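Local coordinates for sugar-phosphate aldolase (Thermotoga maritima, PDB 1PVT), which is a member of the class II aldolase and adducin family of AraD-like proteins, and is probably a sugar-phosphate aldolase, at residues V46-F51 and G87-I92. Residues are numbered along the deposited sequence; the frame is centred on the assembly and turned at random.
Sequences VNEYGF and GKHYEI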
loop_
_atom_site.group_PDB
_atom_site.type_symbol
_atom_site.label_atom_id
_atom_site.label_comp_id
_atom_site.label_asym_id
_atom_site.label_seq_id
_atom_site.Cartn_x
_atom_site.Cartn_y
_atom_site.Cartn_z
ATOM N N VAL A 46 10.911 21.187 6.298
ATOM C CA VAL A 46 9.497 21.525 6.372
ATOM C C VAL A 46 8.968 21.627 4.951
ATOM O O VAL A 46 9.601 22.229 4.077
ATOM C CB VAL A 46 9.289 22.880 7.067
ATOM C CG1 VAL A 46 7.908 23.447 6.726
ATOM C CG2 VAL A 46 9.438 22.707 8.569
ATOM N N ASN A 47 7.799 21.058 4.711
ATOM C CA ASN A 47 7.269 21.107 3.368
ATOM C C ASN A 47 5.773 21.354 3.339
ATOM O O ASN A 47 5.075 21.186 4.350
ATOM C CB ASN A 47 7.623 19.804 2.654
ATOM C CG ASN A 47 9.098 19.447 2.797
ATOM O OD1 ASN A 47 9.910 19.751 1.924
ATOM N ND2 ASN A 47 9.449 18.817 3.916
ATOM N N GLU A 48 5.298 21.750 2.163
ATOM C CA GLU A 48 3.892 22.057 1.944
ATOM C C GLU A 48 3.110 20.880 1.382
ATOM O O GLU A 48 3.445 20.353 0.321
ATOM C CB GLU A 48 3.772 23.232 0.978
ATOM C CG GLU A 48 4.599 24.446 1.371
ATOM C CD GLU A 48 4.621 25.508 0.284
ATOM O OE1 GLU A 48 3.537 25.833 -0.247
ATOM O OE2 GLU A 48 5.714 26.025 -0.038
ATOM N N TYR A 49 2.065 20.482 2.099
ATOM C CA TYR A 49 1.213 19.390 1.657
ATOM C C TYR A 49 0.810 19.597 0.201
ATOM O O TYR A 49 0.568 18.634 -0.526
ATOM C CB TYR A 49 -0.059 19.341 2.495
ATOM C CG TYR A 49 0.103 18.750 3.867
ATOM C CD1 TYR A 49 -0.336 19.439 4.996
ATOM C CD2 TYR A 49 0.647 17.483 4.038
ATOM C CE1 TYR A 49 -0.238 18.881 6.263
ATOM C CE2 TYR A 49 0.747 16.914 5.300
ATOM C CZ TYR A 49 0.303 17.620 6.406
ATOM O OH TYR A 49 0.412 17.061 7.653
ATOM N N GLY A 50 0.741 20.857 -0.220
ATOM C CA GLY A 50 0.332 21.159 -1.580
ATOM C C GLY A 50 -1.182 21.255 -1.577
ATOM O O GLY A 50 -1.816 21.572 -2.582
ATOM N N PHE A 51 -1.748 20.967 -0.410
ATOM C CA PHE A 51 -3.187 21.002 -0.180
ATOM C C PHE A 51 -3.421 21.197 1.317
ATOM O O PHE A 51 -2.476 21.104 2.106
ATOM C CB PHE A 51 -3.828 19.694 -0.656
ATOM C CG PHE A 51 -3.309 18.454 0.043
ATOM C CD1 PHE A 51 -3.890 18.008 1.231
ATOM C CD2 PHE A 51 -2.256 17.720 -0.505
ATOM C CE1 PHE A 51 -3.432 16.846 1.861
ATOM C CE2 PHE A 51 -1.792 16.563 0.115
ATOM C CZ PHE A 51 -2.380 16.124 1.299
ATOM N N GLY A 87 -3.136 21.655 8.698
ATOM C CA GLY A 87 -2.678 22.863 8.061
ATOM C C GLY A 87 -2.144 22.489 6.712
ATOM O O GLY A 87 -2.602 21.522 6.106
ATOM N N LYS A 88 -1.158 23.241 6.248
ATOM C CA LYS A 88 -0.586 22.998 4.936
ATOM C C LYS A 88 0.860 22.540 5.041
ATOM O O LYS A 88 1.551 22.376 4.030
ATOM C CB LYS A 88 -0.681 24.280 4.105
ATOM C CG LYS A 88 -2.117 24.786 3.930
ATOM C CD LYS A 88 -2.162 26.236 3.463
ATOM C CE LYS A 88 -1.382 26.429 2.163
ATOM N NZ LYS A 88 -1.350 27.865 1.740
ATOM N N HIS A 89 1.313 22.311 6.268
ATOM C CA HIS A 89 2.687 21.896 6.450
ATOM C C HIS A 89 2.913 20.608 7.202
ATOM O O HIS A 89 2.192 20.255 8.146
ATOM C CB HIS A 89 3.482 23.027 7.096
ATOM C CG HIS A 89 3.634 24.221 6.207
ATOM N ND1 HIS A 89 4.289 24.163 4.994
ATOM C CD2 HIS A 89 3.182 25.491 6.331
ATOM C CE1 HIS A 89 4.234 25.347 4.409
ATOM N NE2 HIS A 89 3.568 26.172 5.199
ATOM N N TYR A 90 3.931 19.904 6.728
ATOM C CA TYR A 90 4.365 18.647 7.303
ATOM C C TYR A 90 5.874 18.786 7.331
ATOM O O TYR A 90 6.451 19.492 6.491
ATOM C CB TYR A 90 3.952 17.471 6.416
ATOM C CG TYR A 90 4.770 17.305 5.148
ATOM C CD1 TYR A 90 5.990 16.619 5.161
ATOM C CD2 TYR A 90 4.298 17.785 3.926
ATOM C CE1 TYR A 90 6.716 16.403 3.988
ATOM C CE2 TYR A 90 5.016 17.574 2.743
ATOM C CZ TYR A 90 6.222 16.880 2.781
ATOM O OH TYR A 90 6.910 16.645 1.606
ATOM N N GLU A 91 6.512 18.123 8.287
ATOM C CA GLU A 91 7.961 18.210 8.409
ATOM C C GLU A 91 8.682 16.872 8.225
ATOM O O GLU A 91 8.170 15.817 8.600
ATOM C CB GLU A 91 8.307 18.841 9.762
ATOM C CG GLU A 91 7.483 18.293 10.931
ATOM C CD GLU A 91 7.661 19.097 12.222
ATOM O OE1 GLU A 91 7.242 18.603 13.300
ATOM O OE2 GLU A 91 8.213 20.224 12.154
ATOM N N ILE A 92 9.867 16.930 7.628
ATOM C CA ILE A 92 10.659 15.739 7.388
ATOM C C ILE A 92 11.700 15.522 8.477
ATOM O O ILE A 92 12.568 16.367 8.693
ATOM C CB ILE A 92 11.378 15.829 6.054
ATOM C CG1 ILE A 92 10.347 15.919 4.932
ATOM C CG2 ILE A 92 12.298 14.634 5.882
ATOM C CD1 ILE A 92 10.957 16.080 3.542
#
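Asn47 and Tyr90 form a hydrogen-bonded pair between antiparallel strands, joined by Asn47 N to Tyr90 O (2.7 Å) and Tyr90 N to Asn47 O (2.9 Å). Their side chains share one face of the sheet. With CG between its backbone N and carbonyl carbon (chi1 74°), the Tyr90 ring turns a face to Asn47 CB; the Asn47 amide plane lies only 26° from that ring. Asn47 ND2 reaches the CG1-CD1 arm of Ile92, whereas OD1 accepts a hydrogen bond from Lys98.

Asn47 O is gripped twice. Besides Tyr90 N, it receives His89 ND1 at 3.1 Å, the oxygen lying close to the imidazole plane although the donor stands above the carbonyl plane. This bond helps to set the ring's rotation, on the sheet face opposite Tyr90, where Glu48 runs beside His89 and points the same way.

Beyond the paired residues, Tyr49 N bonds Lys88 O at 2.8 Å. The Tyr49 ring crosses that of Tyr90 obliquely, centroids 5.5 Å apart and planes at 36°, with CE2 against Tyr90 CB, while CD1 meets Gly87 O near the ring plane; Tyr49 OH bonds Leu85 O.

Strand 45-49 is outermost in the mixed sheet, and 89-92 separates it from 79-84. Helix 103-115 packs against the side carrying Tyr90: its Phe103 meets Tyr49 and sits edge-to-face with Tyr90, and Phe51 touches Leu107 and Met108.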